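Local structure of sister chromatid cohesion protein (Chaetomium thermophilum, 5T8V) at residues E481-L486 against P590-L595; P509-L514 against Y583-V588. The protein probably helps to load cohesin onto chromatin, the piece described here being the C-terminal, helical-repeat part of the cohesin loader Scc2. All coordinates share one frame; numbering follows the deposited sequence.

In the fold
Both interactions lie close together in a predominantly helical HEAT-repeat protein, their centres about 10 Å apart. Both segments of interaction 2 fall in the sequence between the two partners of interaction 1: helix 481-494 comes first, then helix 509-520, then the extended loop 583-588, which leads into helix 590-602. Interaction 1 sets the starts of helices 481-494 and 590-602 side by side, and interaction 2 lays the incoming loop over helix 509-520. The two are stitched together by a salt bridge from Glu481 to Lys586 and by Leu482 packing on Tyr585, so loop and helix starts form one continuous patch of the solenoid.

Interaction 1: E481-L486 against P590-L595; sequences ELSLFL and PLQAKL
Ser483 and Gln592 make the polar part of this contact, the single hydrogen bond between the two segments. Gln592 NE2 donates to Ser483 OG at 3.0 Å, nearly straight at 164°, with the hydroxyl oxygen close to the amide plane. Beyond CG the glutamine chain runs out extended (chi2 174°), carrying the amide toward the other helix. Its other amide atom, OE1, accepts from the backbone N of Ser589, so both ends of the amide are held and its rotation is probably fixed. Ser483 N in turn bonds to Asp480 OD1, which ties the start of helix 481-494 to the residue before it.

Leucine methyls make van der Waals contacts with the polar groups of Gln592. Leu482 sets CD2 against the amide, 3.6 Å from Gln592 OE1. Leu486 crosses the glutamine at about a right angle, its CD1 lying 3.6 Å from the backbone Gln592 O.

The apolar pair comes one turn on from Gln592, where Leu595 brings CD2 to Leu486 CB at 3.9 Å; Met473 of helix 446-474 also touches Leu595.

The segment axes approach to 10.6 Å and run 23° from parallel, a side-by-side packing of helices consistent with the stacked helices of a HEAT-repeat solenoid.

Interaction 2: P509-L514 against Y583-V588; sequences PYRATL and YTYKDV
The Arg511 guanidinium and the Tyr585 ring meet with their planes 43° apart, a tilted approach rather than a flat stack. Over one face of the guanidinium sits Tyr585 CD1, 3.4 Å above the plane; near that plane, at the edge, lies Thr584 O, with no hydrogen bond formed. One face of the tyrosine ring takes Arg511 CG in a CH-pi contact, 4.2 Å from the centroid, while Val588 CG2 of the same loop lies at the ring's edge. Tyr585 is poorly ordered, so the details of its ring contacts are approximate. The arginine chain leaves with CG anti to the backbone N (chi1 -174°), then bends at chi2 and chi3. NH1 ends 3.4 Å from Tyr585 CB and is salt-bridged to Glu515, while NH2 lies 4.1 Å from Tyr583 CB. Trp506 adds a cation-pi partner. An alanine in place of Arg511 would probably leave Glu515 without this salt-bridge mate and open a gap beside the Tyr585 ring.

Farther along, Val588 CG2 packs against Ala512, 3.7 Å from Ala512 O and 4.2 Å from Ala512 CB. The loop between helices 578-582 and 590-602 thus lies against helix 509-520, whose Leu514 and Tyr510 touch helix 527-550, while Ala512 and Thr513 touch Ser596 of helix 590-602.

Interaction 1: E481-L486 against P590-L595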
ATOM      1  N   GLU A 481     -43.182  12.543  -7.931  1.00 40.30           N
ATOM      2  CA  GLU A 481     -42.560  13.658  -8.640  1.00 38.06           C
ATOM      3  C   GLU A 481     -41.266  14.078  -7.957  1.00 34.65           C
ATOM      4  O   GLU A 481     -40.217  14.210  -8.603  1.00 33.82           O
ATOM      5  CB  GLU A 481     -43.523  14.844  -8.716  1.00 38.71           C
ATOM      6  CG  GLU A 481     -44.958  14.490  -9.068  1.00 40.99           C
ATOM      7  CD  GLU A 481     -45.844  15.712  -9.165  1.00 40.85           C
ATOM      8  OE1 GLU A 481     -45.453  16.682  -9.849  1.00 40.16           O
ATOM      9  OE2 GLU A 481     -46.927  15.703  -8.544  1.00 41.05           O
ATOM     10  N   LEU A 482     -41.324  14.299  -6.642  1.00 23.60           N
ATOM     11  CA  LEU A 482     -40.130  14.695  -5.909  1.00 21.70           C
ATOM     12  C   LEU A 482     -39.046  13.634  -6.015  1.00 20.98           C
ATOM     13  O   LEU A 482     -37.870  13.959  -6.210  1.00 19.84           O
ATOM     14  CB  LEU A 482     -40.472  14.961  -4.443  1.00 21.18           C
ATOM     15  CG  LEU A 482     -39.294  15.356  -3.546  1.00 19.37           C
ATOM     16  CD1 LEU A 482     -38.618  16.624  -4.044  1.00 18.62           C
ATOM     17  CD2 LEU A 482     -39.755  15.530  -2.112  1.00 19.21           C
ATOM     18  N   SER A 483     -39.417  12.356  -5.891  1.00 25.32           N
ATOM     19  CA  SER A 483     -38.423  11.295  -6.007  1.00 23.97           C
ATOM     20  C   SER A 483     -37.745  11.328  -7.369  1.00 24.13           C
ATOM     21  O   SER A 483     -36.535  11.102  -7.473  1.00 23.87           O
ATOM     22  CB  SER A 483     -39.068   9.933  -5.766  1.00 25.48           C
ATOM     23  OG  SER A 483     -39.622   9.855  -4.465  1.00 26.26           O
ATOM     24  N   LEU A 484     -38.506  11.608  -8.428  1.00 22.83           N
ATOM     25  CA  LEU A 484     -37.911  11.712  -9.757  1.00 23.23           C
ATOM     26  C   LEU A 484     -36.936  12.881  -9.823  1.00 21.98           C
ATOM     27  O   LEU A 484     -35.791  12.729 -10.272  1.00 21.47           O
ATOM     28  CB  LEU A 484     -39.008  11.861 -10.814  1.00 25.12           C
ATOM     29  CG  LEU A 484     -39.931  10.659 -11.038  1.00 26.77           C
ATOM     30  CD1 LEU A 484     -41.030  11.012 -12.025  1.00 28.70           C
ATOM     31  CD2 LEU A 484     -39.152   9.452 -11.529  1.00 26.99           C
ATOM     32  N   PHE A 485     -37.375  14.061  -9.379  1.00 26.12           N
ATOM     33  CA  PHE A 485     -36.498  15.229  -9.390  1.00 23.94           C
ATOM     34  C   PHE A 485     -35.206  14.948  -8.634  1.00 22.69           C
ATOM     35  O   PHE A 485     -34.107  15.217  -9.131  1.00 23.23           O
ATOM     36  CB  PHE A 485     -37.227  16.428  -8.786  1.00 22.49           C
ATOM     37  CG  PHE A 485     -36.413  17.687  -8.768  1.00 22.04           C
ATOM     38  CD1 PHE A 485     -36.392  18.529  -9.865  1.00 23.67           C
ATOM     39  CD2 PHE A 485     -35.673  18.033  -7.652  1.00 20.58           C
ATOM     40  CE1 PHE A 485     -35.644  19.691  -9.850  1.00 23.80           C
ATOM     41  CE2 PHE A 485     -34.926  19.191  -7.630  1.00 20.45           C
ATOM     42  CZ  PHE A 485     -34.911  20.022  -8.729  1.00 22.41           C
ATOM     43  N   LEU A 486     -35.323  14.393  -7.426  1.00 18.36           N
ATOM     44  CA  LEU A 486     -34.143  14.072  -6.635  1.00 17.05           C
ATOM     45  C   LEU A 486     -33.278  13.024  -7.316  1.00 17.28           C
ATOM     46  O   LEU A 486     -32.055  13.041  -7.160  1.00 16.44           O
ATOM     47  CB  LEU A 486     -34.556  13.578  -5.250  1.00 16.66           C
ATOM     48  CG  LEU A 486     -35.265  14.572  -4.332  1.00 16.74           C
ATOM     49  CD1 LEU A 486     -35.737  13.861  -3.074  1.00 17.59           C
ATOM     50  CD2 LEU A 486     -34.355  15.740  -3.979  1.00 15.19           C
ATOM     51  N   PRO A 590     -38.742  10.499   5.202  1.00 24.72           N
ATOM     52  CA  PRO A 590     -37.355  10.547   5.688  1.00 23.43           C
ATOM     53  C   PRO A 590     -36.352  10.090   4.646  1.00 22.26           C
ATOM     54  O   PRO A 590     -35.190  10.516   4.680  1.00 20.74           O
ATOM     55  CB  PRO A 590     -37.377   9.620   6.912  1.00 25.26           C
ATOM     56  CG  PRO A 590     -38.570   8.752   6.722  1.00 27.54           C
ATOM     57  CD  PRO A 590     -39.576   9.589   6.004  1.00 27.28           C
ATOM     58  N   LEU A 591     -36.773   9.240   3.711  1.00 25.94           N
ATOM     59  CA  LEU A 591     -35.893   8.834   2.623  1.00 24.83           C
ATOM     60  C   LEU A 591     -35.664   9.989   1.655  1.00 23.21           C
ATOM     61  O   LEU A 591     -34.524  10.277   1.271  1.00 21.80           O
ATOM     62  CB  LEU A 591     -36.493   7.629   1.896  1.00 25.94           C
ATOM     63  CG  LEU A 591     -35.521   6.727   1.141  1.00 24.76           C
ATOM     64  CD1 LEU A 591     -34.637   5.961   2.112  1.00 24.99           C
ATOM     65  CD2 LEU A 591     -36.287   5.772   0.240  1.00 26.13           C
ATOM     66  N   GLN A 592     -36.741  10.669   1.255  1.00 20.77           N
ATOM     67  CA  GLN A 592     -36.601  11.828   0.379  1.00 18.70           C
ATOM     68  C   GLN A 592     -35.775  12.921   1.045  1.00 18.92           C
ATOM     69  O   GLN A 592     -34.974  13.593   0.383  1.00 16.68           O
ATOM     70  CB  GLN A 592     -37.978  12.363  -0.005  1.00 22.25           C
ATOM     71  CG  GLN A 592     -38.742  11.477  -0.961  1.00 23.73           C
ATOM     72  CD  GLN A 592     -40.155  11.967  -1.201  1.00 25.85           C
ATOM     73  OE1 GLN A 592     -40.753  12.616  -0.342  1.00 26.39           O
ATOM     74  NE2 GLN A 592     -40.695  11.663  -2.376  1.00 27.02           N
ATOM     75  N   ALA A 593     -35.958  13.117   2.351  1.00 17.90           N
ATOM     76  CA  ALA A 593     -35.192  14.134   3.064  1.00 16.85           C
ATOM     77  C   ALA A 593     -33.717  13.760   3.130  1.00 16.14           C
ATOM     78  O   ALA A 593     -32.841  14.591   2.857  1.00 14.96           O
ATOM     79  CB  ALA A 593     -35.761  14.329   4.469  1.00 17.80           C
ATOM     80  N   LYS A 594     -33.421  12.510   3.492  1.00 17.00           N
ATOM     81  CA  LYS A 594     -32.032  12.074   3.556  1.00 16.43           C
ATOM     82  C   LYS A 594     -31.354  12.196   2.195  1.00 16.04           C
ATOM     83  O   LYS A 594     -30.220  12.682   2.100  1.00 14.98           O
ATOM     84  CB  LYS A 594     -31.960  10.638   4.073  1.00 17.70           C
ATOM     85  CG  LYS A 594     -30.585  10.000   3.956  1.00 20.83           C
ATOM     86  CD  LYS A 594     -30.190   9.274   5.226  1.00 22.37           C
ATOM     87  CE  LYS A 594     -29.786  10.248   6.313  1.00 22.70           C
ATOM     88  NZ  LYS A 594     -28.980   9.589   7.384  1.00 24.09           N
ATOM     89  N   LEU A 595     -32.034  11.771   1.127  1.00 15.53           N
ATOM     90  CA  LEU A 595     -31.452  11.903  -0.206  1.00 14.56           C
ATOM     91  C   LEU A 595     -31.244  13.366  -0.568  1.00 13.50           C
ATOM     92  O   LEU A 595     -30.207  13.730  -1.132  1.00 12.71           O
ATOM     93  CB  LEU A 595     -32.337  11.215  -1.249  1.00 15.14           C
ATOM     94  CG  LEU A 595     -31.883  11.341  -2.707  1.00 14.26           C
ATOM     95  CD1 LEU A 595     -30.439  10.899  -2.882  1.00 13.65           C
ATOM     96  CD2 LEU A 595     -32.788  10.526  -3.606  1.00 16.12           C
TER

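Interaction 2: P509-L514 against Y583-V588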
ATOM      1  N   PRO A 509     -33.898  20.423  -3.319  1.00 19.44           N
ATOM      2  CA  PRO A 509     -33.511  19.700  -2.095  1.00 16.84           C
ATOM      3  C   PRO A 509     -33.583  20.541  -0.833  1.00 13.92           C
ATOM      4  O   PRO A 509     -34.012  20.034   0.210  1.00 20.59           O
ATOM      5  CB  PRO A 509     -32.077  19.243  -2.400  1.00 14.09           C
ATOM      6  CG  PRO A 509     -31.591  20.182  -3.448  1.00 17.79           C
ATOM      7  CD  PRO A 509     -32.784  20.523  -4.276  1.00 19.88           C
ATOM      8  N   TYR A 510     -33.162  21.807  -0.882  1.00 14.79           N
ATOM      9  CA  TYR A 510     -33.259  22.656   0.302  1.00 15.91           C
ATOM     10  C   TYR A 510     -34.698  22.731   0.799  1.00 17.92           C
ATOM     11  O   TYR A 510     -34.971  22.549   1.993  1.00 18.07           O
ATOM     12  CB  TYR A 510     -32.727  24.053  -0.010  1.00 16.58           C
ATOM     13  CG  TYR A 510     -31.220  24.144  -0.022  1.00 16.84           C
ATOM     14  CD1 TYR A 510     -30.511  24.352   1.152  1.00 16.61           C
ATOM     15  CD2 TYR A 510     -30.505  24.024  -1.205  1.00 17.74           C
ATOM     16  CE1 TYR A 510     -29.135  24.433   1.149  1.00 17.05           C
ATOM     17  CE2 TYR A 510     -29.126  24.106  -1.218  1.00 17.65           C
ATOM     18  CZ  TYR A 510     -28.449  24.310  -0.039  1.00 17.46           C
ATOM     19  OH  TYR A 510     -27.080  24.392  -0.045  1.00 18.58           O
ATOM     20  N   ARG A 511     -35.636  22.990  -0.114  1.00 16.36           N
ATOM     21  CA  ARG A 511     -37.048  23.029   0.246  1.00 17.48           C
ATOM     22  C   ARG A 511     -37.478  21.740   0.936  1.00 16.29           C
ATOM     23  O   ARG A 511     -38.120  21.773   1.989  1.00 17.22           O
ATOM     24  CB  ARG A 511     -37.892  23.267  -1.004  1.00 22.40           C
ATOM     25  CG  ARG A 511     -39.377  23.468  -0.730  1.00 25.92           C
ATOM     26  CD  ARG A 511     -39.687  24.890  -0.297  1.00 27.93           C
ATOM     27  NE  ARG A 511     -40.829  25.416  -1.041  1.00 31.93           N
ATOM     28  CZ  ARG A 511     -42.093  25.346  -0.639  1.00 33.92           C
ATOM     29  NH1 ARG A 511     -42.403  24.780   0.519  1.00 32.28           N
ATOM     30  NH2 ARG A 511     -43.053  25.850  -1.401  1.00 37.64           N
ATOM     31  N   ALA A 512     -37.140  20.591   0.346  1.00 14.82           N
ATOM     32  CA  ALA A 512     -37.580  19.314   0.901  1.00 15.75           C
ATOM     33  C   ALA A 512     -37.004  19.094   2.294  1.00 15.51           C
ATOM     34  O   ALA A 512     -37.719  18.689   3.219  1.00 16.67           O
ATOM     35  CB  ALA A 512     -37.183  18.170  -0.031  1.00 15.63           C
ATOM     36  N   THR A 513     -35.705  19.355   2.461  1.00 14.25           N
ATOM     37  CA  THR A 513     -35.080  19.191   3.768  1.00 14.10           C
ATOM     38  C   THR A 513     -35.760  20.072   4.808  1.00 14.76           C
ATOM     39  O   THR A 513     -36.093  19.615   5.909  1.00 15.62           O
ATOM     40  CB  THR A 513     -33.589  19.517   3.680  1.00 12.93           C
ATOM     41  OG1 THR A 513     -32.981  18.717   2.659  1.00 12.63           O
ATOM     42  CG2 THR A 513     -32.896  19.238   5.004  1.00 12.90           C
ATOM     43  N   LEU A 514     -35.989  21.343   4.469  1.00 14.55           N
ATOM     44  CA  LEU A 514     -36.591  22.256   5.434  1.00 15.31           C
ATOM     45  C   LEU A 514     -38.026  21.862   5.758  1.00 17.12           C
ATOM     46  O   LEU A 514     -38.463  21.988   6.907  1.00 18.20           O
ATOM     47  CB  LEU A 514     -36.528  23.688   4.906  1.00 14.84           C
ATOM     48  CG  LEU A 514     -35.157  24.353   5.039  1.00 13.61           C
ATOM     49  CD1 LEU A 514     -35.101  25.637   4.224  1.00 13.26           C
ATOM     50  CD2 LEU A 514     -34.842  24.639   6.500  1.00 13.88           C
ATOM     51  N   TYR A 583     -46.727  29.645   2.473  1.00 53.01           N
ATOM     52  CA  TYR A 583     -46.806  28.554   1.513  1.00 55.52           C
ATOM     53  C   TYR A 583     -47.177  27.267   2.236  1.00 58.71           C
ATOM     54  O   TYR A 583     -47.060  27.157   3.459  1.00 58.01           O
ATOM     55  CB  TYR A 583     -45.481  28.351   0.762  1.00 51.20           C
ATOM     56  CG  TYR A 583     -44.980  29.576   0.031  1.00 50.87           C
ATOM     57  CD1 TYR A 583     -44.164  30.503   0.667  1.00 48.93           C
ATOM     58  CD2 TYR A 583     -45.316  29.803  -1.298  1.00 53.20           C
ATOM     59  CE1 TYR A 583     -43.702  31.623   0.002  1.00 49.94           C
ATOM     60  CE2 TYR A 583     -44.858  30.921  -1.971  1.00 54.30           C
ATOM     61  CZ  TYR A 583     -44.051  31.828  -1.316  1.00 53.07           C
ATOM     62  OH  TYR A 583     -43.592  32.943  -1.982  1.00 54.15           O
ATOM     63  N   THR A 584     -47.636  26.293   1.454  1.00 53.86           N
ATOM     64  CA  THR A 584     -47.843  24.933   1.925  1.00 58.41           C
ATOM     65  C   THR A 584     -47.223  23.977   0.918  1.00 59.23           C
ATOM     66  O   THR A 584     -47.117  24.288  -0.271  1.00 61.69           O
ATOM     67  CB  THR A 584     -49.332  24.608   2.120  1.00 64.73           C
ATOM     68  OG1 THR A 584     -50.038  24.804   0.888  1.00 68.62           O
ATOM     69  CG2 THR A 584     -49.936  25.497   3.199  1.00 66.82           C
ATOM     70  N   TYR A 585     -46.809  22.809   1.406  1.00 74.10           N
ATOM     71  CA  TYR A 585     -46.002  21.889   0.619  1.00 73.56           C
ATOM     72  C   TYR A 585     -46.397  20.459   0.953  1.00 78.48           C
ATOM     73  O   TYR A 585     -47.015  20.185   1.985  1.00 80.67           O
ATOM     74  CB  TYR A 585     -44.509  22.116   0.891  1.00 67.69           C
ATOM     75  CG  TYR A 585     -43.560  21.433  -0.071  1.00 66.23           C
ATOM     76  CD1 TYR A 585     -43.332  21.951  -1.340  1.00 68.52           C
ATOM     77  CD2 TYR A 585     -42.869  20.288   0.301  1.00 64.19           C
ATOM     78  CE1 TYR A 585     -42.454  21.337  -2.216  1.00 68.03           C
ATOM     79  CE2 TYR A 585     -41.989  19.669  -0.565  1.00 63.66           C
ATOM     80  CZ  TYR A 585     -41.786  20.198  -1.822  1.00 65.08           C
ATOM     81  OH  TYR A 585     -40.910  19.583  -2.687  1.00 63.89           O
ATOM     82  N   LYS A 586     -46.033  19.545   0.057  1.00 93.81           N
ATOM     83  CA  LYS A 586     -46.312  18.136   0.266  1.00 96.67           C
ATOM     84  C   LYS A 586     -45.469  17.596   1.420  1.00 91.15           C
ATOM     85  O   LYS A 586     -44.510  18.224   1.878  1.00 90.81           O
ATOM     86  CB  LYS A 586     -46.035  17.342  -1.009  1.00100.30           C
ATOM     87  CG  LYS A 586     -46.878  17.775  -2.198  1.00106.60           C
ATOM     88  CD  LYS A 586     -46.497  17.018  -3.459  1.00109.25           C
ATOM     89  CE  LYS A 586     -47.374  17.423  -4.635  1.00112.81           C
ATOM     90  NZ  LYS A 586     -47.015  16.689  -5.880  1.00114.03           N
ATOM     91  N   ASP A 587     -45.842  16.412   1.895  1.00 63.78           N
ATOM     92  CA  ASP A 587     -45.105  15.764   2.967  1.00 59.77           C
ATOM     93  C   ASP A 587     -43.896  15.035   2.395  1.00 47.63           C
ATOM     94  O   ASP A 587     -43.987  14.367   1.361  1.00 45.71           O
ATOM     95  CB  ASP A 587     -46.007  14.788   3.723  1.00 67.60           C
ATOM     96  CG  ASP A 587     -45.396  14.321   5.032  1.00 68.70           C
ATOM     97  OD1 ASP A 587     -45.563  15.026   6.050  1.00 69.27           O
ATOM     98  OD2 ASP A 587     -44.753  13.250   5.045  1.00 68.33           O
ATOM     99  N   VAL A 588     -42.758  15.175   3.071  1.00 40.09           N
ATOM    100  CA  VAL A 588     -41.497  14.592   2.630  1.00 31.91           C
ATOM    101  C   VAL A 588     -41.197  13.379   3.496  1.00 28.55           C
ATOM    102  O   VAL A 588     -41.274  13.449   4.729  1.00 29.40           O
ATOM    103  CB  VAL A 588     -40.353  15.619   2.708  1.00 27.58           C
ATOM    104  CG1 VAL A 588     -39.052  15.018   2.187  1.00 26.29           C
ATOM    105  CG2 VAL A 588     -40.711  16.870   1.928  1.00 25.45           C
TER